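RIM-binding protein, isoform F (Drosophila melanogaster, PDB 6Q9M) probably acts as an active-zone scaffold that couples synaptic vesicle recruitment to release sites. Local coordinates at residues A[128-140]-A[159-171]. Numbering follows the deposited sequence.
Sequences NHQHVVCVNNVEV and TQYRVTVRAKHLR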
ATOM      1  N   ASN A 128       7.987  15.085   2.211  1.00 59.86           N
ATOM      2  CA  ASN A 128       8.289  16.371   1.596  1.00 64.55           C
ATOM      3  C   ASN A 128       8.913  16.222   0.216  1.00 66.01           C
ATOM      4  O   ASN A 128       9.058  17.225  -0.484  1.00 66.08           O
ATOM      5  CB  ASN A 128       9.248  17.190   2.472  1.00 57.26           C
ATOM      6  CG  ASN A 128       8.655  17.567   3.826  1.00 65.40           C
ATOM      7  OD1 ASN A 128       7.549  18.105   3.917  1.00 72.25           O
ATOM      8  ND2 ASN A 128       9.410  17.314   4.883  1.00 65.10           N
ATOM      9  N   HIS A 129       9.293  15.011  -0.182  1.00 60.49           N
ATOM     10  CA  HIS A 129       9.970  14.777  -1.451  1.00 60.91           C
ATOM     11  C   HIS A 129       8.977  14.504  -2.567  1.00 59.20           C
ATOM     12  O   HIS A 129       7.942  13.866  -2.364  1.00 55.37           O
ATOM     13  CB  HIS A 129      10.918  13.578  -1.358  1.00 59.63           C
ATOM     14  CG  HIS A 129      12.139  13.832  -0.539  1.00 70.46           C
ATOM     15  ND1 HIS A 129      12.079  14.233   0.776  1.00 76.40           N
ATOM     16  CD2 HIS A 129      13.452  13.730  -0.845  1.00 78.21           C
ATOM     17  CE1 HIS A 129      13.306  14.376   1.245  1.00 81.83           C
ATOM     18  NE2 HIS A 129      14.157  14.074   0.281  1.00 78.78           N
ATOM     19  N   GLN A 130       9.340  14.932  -3.772  1.00 62.14           N
ATOM     20  CA  GLN A 130       8.677  14.400  -4.950  1.00 56.80           C
ATOM     21  C   GLN A 130       9.074  12.942  -5.152  1.00 58.54           C
ATOM     22  O   GLN A 130      10.171  12.513  -4.781  1.00 54.70           O
ATOM     23  CB  GLN A 130       9.043  15.217  -6.181  1.00 56.76           C
ATOM     24  CG  GLN A 130       8.680  16.679  -6.074  1.00 58.09           C
ATOM     25  CD  GLN A 130       8.908  17.409  -7.379  1.00 73.19           C
ATOM     26  OE1 GLN A 130       7.995  17.556  -8.196  1.00 77.69           O
ATOM     27  NE2 GLN A 130      10.133  17.861  -7.592  1.00 82.64           N
ATOM     28  N   HIS A 131       8.177  12.181  -5.761  1.00 52.23           N
ATOM     29  CA  HIS A 131       8.452  10.785  -6.037  1.00 55.16           C
ATOM     30  C   HIS A 131       8.211  10.501  -7.511  1.00 60.44           C
ATOM     31  O   HIS A 131       7.342  11.107  -8.144  1.00 62.11           O
ATOM     32  CB  HIS A 131       7.613   9.871  -5.157  1.00 47.74           C
ATOM     33  CG  HIS A 131       7.981   9.946  -3.710  1.00 56.67           C
ATOM     34  ND1 HIS A 131       9.055   9.261  -3.177  1.00 61.44           N
ATOM     35  CD2 HIS A 131       7.433  10.644  -2.688  1.00 53.52           C
ATOM     36  CE1 HIS A 131       9.140   9.521  -1.885  1.00 57.28           C
ATOM     37  NE2 HIS A 131       8.171  10.361  -1.565  1.00 56.28           N
ATOM     38  N   VAL A 132       8.999   9.566  -8.041  1.00 50.65           N
ATOM     39  CA  VAL A 132       8.982   9.200  -9.450  1.00 51.40           C
ATOM     40  C   VAL A 132       8.520   7.757  -9.549  1.00 52.31           C
ATOM     41  O   VAL A 132       9.124   6.864  -8.942  1.00 44.37           O
ATOM     42  CB  VAL A 132      10.371   9.371 -10.087  1.00 57.59           C
ATOM     43  CG1 VAL A 132      10.419   8.701 -11.426  1.00 61.57           C
ATOM     44  CG2 VAL A 132      10.714  10.840 -10.241  1.00 56.96           C
ATOM     45  N   VAL A 133       7.465   7.525 -10.324  1.00 54.98           N
ATOM     46  CA  VAL A 133       6.941   6.185 -10.563  1.00 54.59           C
ATOM     47  C   VAL A 133       7.533   5.659 -11.869  1.00 57.32           C
ATOM     48  O   VAL A 133       7.544   6.361 -12.889  1.00 57.56           O
ATOM     49  CB  VAL A 133       5.409   6.187 -10.604  1.00 52.07           C
ATOM     50  CG1 VAL A 133       4.882   4.774 -10.745  1.00 43.84           C
ATOM     51  CG2 VAL A 133       4.851   6.873  -9.346  1.00 52.07           C
ATOM     52  N   CYS A 134       8.078   4.446 -11.819  1.00 47.33           N
ATOM     53  CA  CYS A 134       8.753   3.822 -12.943  1.00 55.06           C
ATOM     54  C   CYS A 134       8.120   2.465 -13.193  1.00 55.79           C
ATOM     55  O   CYS A 134       7.979   1.661 -12.262  1.00 47.09           O
ATOM     56  CB  CYS A 134      10.252   3.678 -12.671  1.00 61.66           C
ATOM     57  SG  CYS A 134      11.147   5.256 -12.663  1.00 72.27           S
ATOM     58  N   VAL A 135       7.732   2.215 -14.438  1.00 47.61           N
ATOM     59  CA  VAL A 135       7.169   0.933 -14.841  1.00 48.29           C
ATOM     60  C   VAL A 135       8.158   0.302 -15.805  1.00 49.21           C
ATOM     61  O   VAL A 135       8.525   0.918 -16.812  1.00 48.08           O
ATOM     62  CB  VAL A 135       5.785   1.099 -15.484  1.00 52.41           C
ATOM     63  CG1 VAL A 135       5.074  -0.248 -15.596  1.00 47.27           C
ATOM     64  CG2 VAL A 135       4.948   2.069 -14.674  1.00 54.72           C
ATOM     65  N   ASN A 136       8.640  -0.895 -15.469  1.00 46.87           N
ATOM     66  CA  ASN A 136       9.585  -1.610 -16.330  1.00 47.70           C
ATOM     67  C   ASN A 136      10.747  -0.706 -16.748  1.00 54.74           C
ATOM     68  O   ASN A 136      11.185  -0.699 -17.908  1.00 51.59           O
ATOM     69  CB  ASN A 136       8.868  -2.196 -17.549  1.00 46.66           C
ATOM     70  CG  ASN A 136       8.019  -3.415 -17.195  1.00 51.74           C
ATOM     71  OD1 ASN A 136       7.907  -3.793 -16.028  1.00 53.19           O
ATOM     72  ND2 ASN A 136       7.411  -4.026 -18.199  1.00 49.47           N
ATOM     73  N   ASN A 137      11.223   0.098 -15.791  1.00 48.19           N
ATOM     74  CA  ASN A 137      12.336   1.025 -15.959  1.00 43.83           C
ATOM     75  C   ASN A 137      11.999   2.204 -16.865  1.00 44.38           C
ATOM     76  O   ASN A 137      12.900   2.839 -17.430  1.00 47.48           O
ATOM     77  CB  ASN A 137      13.585   0.302 -16.476  1.00 41.36           C
ATOM     78  CG  ASN A 137      14.015  -0.826 -15.556  1.00 55.33           C
ATOM     79  OD1 ASN A 137      13.868  -0.732 -14.336  1.00 61.67           O
ATOM     80  ND2 ASN A 137      14.561  -1.895 -16.134  1.00 51.15           N
ATOM     81  N   VAL A 138      10.722   2.550 -16.983  1.00 40.55           N
ATOM     82  CA  VAL A 138      10.296   3.734 -17.720  1.00 46.95           C
ATOM     83  C   VAL A 138       9.665   4.679 -16.722  1.00 51.25           C
ATOM     84  O   VAL A 138       8.757   4.281 -15.982  1.00 53.36           O
ATOM     85  CB  VAL A 138       9.312   3.386 -18.849  1.00 47.90           C
ATOM     86  CG1 VAL A 138       9.024   4.634 -19.720  1.00 39.15           C
ATOM     87  CG2 VAL A 138       9.898   2.261 -19.703  1.00 50.44           C
ATOM     88  N   GLU A 139      10.167   5.915 -16.666  1.00 54.38           N
ATOM     89  CA  GLU A 139       9.534   6.934 -15.826  1.00 49.11           C
ATOM     90  C   GLU A 139       8.188   7.306 -16.427  1.00 44.76           C
ATOM     91  O   GLU A 139       8.133   7.832 -17.547  1.00 52.41           O
ATOM     92  CB  GLU A 139      10.406   8.181 -15.744  1.00 52.50           C
ATOM     93  CG  GLU A 139      11.494   8.181 -14.711  1.00 60.46           C
ATOM     94  CD  GLU A 139      12.150   9.558 -14.602  1.00 77.76           C
ATOM     95  OE1 GLU A 139      11.437  10.584 -14.763  1.00 79.03           O
ATOM     96  OE2 GLU A 139      13.378   9.612 -14.367  1.00 77.74           O
ATOM     97  N   VAL A 140       7.100   7.055 -15.707  1.00 42.08           N
ATOM     98  CA  VAL A 140       5.812   7.456 -16.274  1.00 53.06           C
ATOM     99  C   VAL A 140       5.260   8.706 -15.598  1.00 58.62           C
ATOM    100  O   VAL A 140       4.547   9.475 -16.249  1.00 65.53           O
ATOM    101  CB  VAL A 140       4.769   6.322 -16.221  1.00 53.40           C
ATOM    102  CG1 VAL A 140       5.214   5.160 -17.112  1.00 42.18           C
ATOM    103  CG2 VAL A 140       4.525   5.860 -14.765  1.00 46.90           C
ATOM    104  N   THR A 159      -0.172  -9.021 -18.723  1.00 55.90           N
ATOM    105  CA  THR A 159       1.237  -8.691 -18.870  1.00 58.52           C
ATOM    106  C   THR A 159       1.837  -8.384 -17.512  1.00 56.78           C
ATOM    107  O   THR A 159       1.180  -7.785 -16.649  1.00 62.01           O
ATOM    108  CB  THR A 159       1.460  -7.470 -19.789  1.00 63.11           C
ATOM    109  OG1 THR A 159       0.810  -7.678 -21.049  1.00 63.32           O
ATOM    110  CG2 THR A 159       2.958  -7.236 -20.009  1.00 50.25           C
ATOM    111  N   GLN A 160       3.089  -8.785 -17.337  1.00 57.48           N
ATOM    112  CA  GLN A 160       3.788  -8.612 -16.078  1.00 62.52           C
ATOM    113  C   GLN A 160       4.492  -7.271 -16.043  1.00 62.98           C
ATOM    114  O   GLN A 160       5.143  -6.873 -17.010  1.00 62.03           O
ATOM    115  CB  GLN A 160       4.810  -9.720 -15.866  1.00 63.34           C
ATOM    116  CG  GLN A 160       4.242 -10.900 -15.136  1.00 81.60           C
ATOM    117  CD  GLN A 160       4.697 -12.190 -15.745  1.00 92.83           C
ATOM    118  OE1 GLN A 160       5.440 -12.195 -16.726  1.00100.93           O
ATOM    119  NE2 GLN A 160       4.253 -13.299 -15.178  1.00100.17           N
ATOM    120  N   TYR A 161       4.398  -6.600 -14.898  1.00 62.45           N
ATOM    121  CA  TYR A 161       4.987  -5.289 -14.726  1.00 53.01           C
ATOM    122  C   TYR A 161       5.712  -5.233 -13.390  1.00 54.52           C
ATOM    123  O   TYR A 161       5.246  -5.789 -12.388  1.00 55.49           O
ATOM    124  CB  TYR A 161       3.925  -4.201 -14.805  1.00 43.26           C
ATOM    125  CG  TYR A 161       3.371  -4.023 -16.194  1.00 50.28           C
ATOM    126  CD1 TYR A 161       4.133  -3.415 -17.194  1.00 41.64           C
ATOM    127  CD2 TYR A 161       2.096  -4.482 -16.521  1.00 57.66           C
ATOM    128  CE1 TYR A 161       3.628  -3.239 -18.462  1.00 47.27           C
ATOM    129  CE2 TYR A 161       1.586  -4.323 -17.806  1.00 61.71           C
ATOM    130  CZ  TYR A 161       2.361  -3.702 -18.772  1.00 55.01           C
ATOM    131  OH  TYR A 161       1.868  -3.524 -20.043  1.00 55.76           O
ATOM    132  N   ARG A 162       6.870  -4.579 -13.398  1.00 45.94           N
ATOM    133  CA  ARG A 162       7.599  -4.229 -12.191  1.00 38.17           C
ATOM    134  C   ARG A 162       7.603  -2.715 -12.071  1.00 45.17           C
ATOM    135  O   ARG A 162       8.140  -2.022 -12.945  1.00 49.76           O
ATOM    136  CB  ARG A 162       9.022  -4.770 -12.241  1.00 46.66           C
ATOM    137  CG  ARG A 162       9.891  -4.290 -11.089  1.00 60.33           C
ATOM    138  CD  ARG A 162      11.122  -5.174 -10.960  1.00 60.05           C
ATOM    139  NE  ARG A 162      10.799  -6.472 -10.378  1.00 52.01           N
ATOM    140  CZ  ARG A 162      11.704  -7.422 -10.171  1.00 62.40           C
ATOM    141  NH1 ARG A 162      12.968  -7.189 -10.507  1.00 67.20           N
ATOM    142  NH2 ARG A 162      11.356  -8.600  -9.639  1.00 54.38           N
ATOM    143  N   VAL A 163       7.047  -2.196 -10.983  1.00 46.16           N
ATOM    144  CA  VAL A 163       6.994  -0.753 -10.789  1.00 45.73           C
ATOM    145  C   VAL A 163       7.788  -0.413  -9.539  1.00 43.56           C
ATOM    146  O   VAL A 163       7.691  -1.118  -8.525  1.00 58.71           O
ATOM    147  CB  VAL A 163       5.532  -0.246 -10.727  1.00 51.38           C
ATOM    148  CG1 VAL A 163       4.721  -1.095  -9.840  1.00 55.69           C
ATOM    149  CG2 VAL A 163       5.489   1.228 -10.279  1.00 60.26           C
ATOM    150  N   THR A 164       8.610   0.631  -9.643  1.00 44.97           N
ATOM    151  CA  THR A 164       9.439   1.140  -8.557  1.00 54.56           C
ATOM    152  C   THR A 164       9.065   2.590  -8.273  1.00 52.47           C
ATOM    153  O   THR A 164       8.505   3.285  -9.126  1.00 49.84           O
ATOM    154  CB  THR A 164      10.926   1.068  -8.901  1.00 56.60           C
ATOM    155  OG1 THR A 164      11.203   2.039  -9.913  1.00 66.15           O
ATOM    156  CG2 THR A 164      11.288  -0.302  -9.444  1.00 59.21           C
ATOM    157  N   VAL A 165       9.402   3.050  -7.070  1.00 47.47           N
ATOM    158  CA  VAL A 165       9.167   4.426  -6.655  1.00 43.28           C
ATOM    159  C   VAL A 165      10.429   4.954  -5.985  1.00 50.52           C
ATOM    160  O   VAL A 165      11.020   4.274  -5.142  1.00 58.72           O
ATOM    161  CB  VAL A 165       7.962   4.538  -5.706  1.00 44.24           C
ATOM    162  CG1 VAL A 165       7.755   6.000  -5.289  1.00 53.75           C
ATOM    163  CG2 VAL A 165       6.709   3.985  -6.367  1.00 32.04           C
ATOM    164  N   ARG A 166      10.858   6.149  -6.370  1.00 51.57           N
ATOM    165  CA  ARG A 166      12.049   6.724  -5.771  1.00 56.86           C
ATOM    166  C   ARG A 166      11.777   8.210  -5.509  1.00 56.72           C
ATOM    167  O   ARG A 166      10.930   8.845  -6.152  1.00 57.18           O
ATOM    168  CB  ARG A 166      13.249   6.336  -6.702  1.00 69.92           C
ATOM    169  CG  ARG A 166      12.945   6.510  -8.210  1.00 92.13           C
ATOM    170  CD  ARG A 166      14.259   6.561  -8.884  1.00102.61           C
ATOM    171  NE  ARG A 166      14.398   7.152 -10.213  1.00103.62           N
ATOM    172  CZ  ARG A 166      14.163   8.382 -10.690  1.00108.30           C
ATOM    173  NH1 ARG A 166      14.226   9.491  -9.907  1.00103.87           N
ATOM    174  NH2 ARG A 166      14.304   8.495 -12.019  1.00117.66           N
ATOM    175  N   ALA A 167      12.434   8.736  -4.482  1.00 59.74           N
ATOM    176  CA  ALA A 167      12.279  10.128  -4.091  1.00 64.35           C
ATOM    177  C   ALA A 167      13.314  10.982  -4.798  1.00 66.99           C
ATOM    178  O   ALA A 167      14.506  10.666  -4.757  1.00 83.03           O
ATOM    179  CB  ALA A 167      12.433  10.294  -2.576  1.00 63.25           C
ATOM    180  N   LYS A 168      12.872  12.037  -5.472  1.00 65.73           N
ATOM    181  CA  LYS A 168      13.844  12.981  -6.002  1.00 75.69           C
ATOM    182  C   LYS A 168      14.244  13.946  -4.893  1.00 86.12           C
ATOM    183  O   LYS A 168      13.451  14.244  -3.994  1.00 90.84           O
ATOM    184  CB  LYS A 168      13.298  13.722  -7.219  1.00 80.87           C
ATOM    185  CG  LYS A 168      14.411  14.330  -8.089  1.00 95.11           C
ATOM    186  CD  LYS A 168      15.526  13.315  -8.387  1.00 97.36           C
ATOM    187  CE  LYS A 168      16.921  13.949  -8.275  1.00101.35           C
ATOM    188  NZ  LYS A 168      18.021  12.949  -8.119  1.00 98.20           N
ATOM    189  N   HIS A 169      15.493  14.414  -4.938  1.00 99.84           N
ATOM    190  CA  HIS A 169      16.054  15.151  -3.807  1.00113.60           C
ATOM    191  C   HIS A 169      15.363  16.502  -3.624  1.00113.75           C
ATOM    192  O   HIS A 169      14.938  17.146  -4.590  1.00115.66           O
ATOM    193  CB  HIS A 169      17.560  15.354  -3.988  1.00127.80           C
ATOM    194  CG  HIS A 169      18.315  15.548  -2.704  1.00138.53           C
ATOM    195  ND1 HIS A 169      17.692  15.762  -1.492  1.00138.53           N
ATOM    196  CD2 HIS A 169      19.646  15.564  -2.445  1.00143.41           C
ATOM    197  CE1 HIS A 169      18.603  15.900  -0.545  1.00141.33           C
ATOM    198  NE2 HIS A 169      19.798  15.784  -1.097  1.00144.11           N
ATOM    199  N   LEU A 170      15.255  16.925  -2.360  1.00110.60           N
ATOM    200  CA  LEU A 170      14.564  18.154  -1.988  1.00111.95           C
ATOM    201  C   LEU A 170      15.511  19.345  -2.088  1.00112.60           C
ATOM    202  O   LEU A 170      16.653  19.283  -1.621  1.00115.93           O
ATOM    203  CB  LEU A 170      13.979  18.044  -0.571  1.00114.79           C
ATOM    204  CG  LEU A 170      14.842  18.140   0.704  1.00120.63           C
ATOM    205  CD1 LEU A 170      13.983  18.439   1.934  1.00117.59           C
ATOM    206  CD2 LEU A 170      15.684  16.885   0.945  1.00118.58           C
ATOM    207  N   ARG A 171      15.039  20.422  -2.709  1.00114.56           N
ATOM    208  CA  ARG A 171      15.796  21.664  -2.829  1.00126.34           C
ATOM    209  C   ARG A 171      15.188  22.687  -1.875  1.00127.39           C
ATOM    210  O   ARG A 171      13.992  22.988  -1.968  1.00126.39           O
ATOM    211  CB  ARG A 171      15.784  22.182  -4.271  1.00131.98           C
ATOM    212  CG  ARG A 171      16.962  23.077  -4.645  1.00139.88           C
ATOM    213  CD  ARG A 171      18.274  22.303  -4.712  1.00138.30           C
ATOM    214  NE  ARG A 171      19.156  22.625  -3.590  1.00137.79           N
ATOM    215  CZ  ARG A 171      20.275  21.965  -3.306  1.00133.55           C
ATOM    216  NH1 ARG A 171      20.654  20.945  -4.064  1.00132.78           N
ATOM    217  NH2 ARG A 171      21.013  22.324  -2.265  1.00131.24           N
TER
HETATM  218  O   HOH W   1      10.550  -0.102 -13.026  1.00 55.55           O
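Strands 131-135 and 160-167 are the antiparallel central pair of the four-stranded sheet in a fibronectin type III domain. Val-132 with Arg-166 and Cys-134 with Thr-164 are hydrogen-bonded pairs; Val-132 N reaches Arg-166 O at 2.8 Å. At the type I' turn, the backbone N of Asn-136 donates to Arg-162 O, and its side-chain OD1 accepts Arg-162 N at 2.9 Å in an almost straight bond (177°). With CG anti to the carbonyl carbon (chi1 -74°), the Asn-136 amide also brings ND2 to 3.5 Å from Tyr-161 CD1.

Arg-166 runs extended beside Val-132, and Val-132 CG1 sits over one guanidinium face, 3.8 Å from Arg-166 CZ. Arg-166 NH2 meets Glu-139 OE2 at 2.8 Å near the guanidinium plane, a salt bridge whose hydrogen bond is weak, with the carboxylate and guanidinium planes 79° apart. Among the buried valines, Val-133 CG1 meets Val-163 CG2 at 3.6 Å.

Beyond the strands, Leu-170 CB lies over the His-129 ring, 4.2 Å from its centroid, though Leu-170 is poorly ordered. An alanine at His-129 is likely to leave Leu-170 without this ring to rest on.

Val-133, Val-163 and Val-165 pack against strand 118-123, where His-131 meets Trp-122 edge-to-face; strands 138-143 and 198-202 flank the pair, and Arg-162 forms a salt bridge with Asp-200 on the latter.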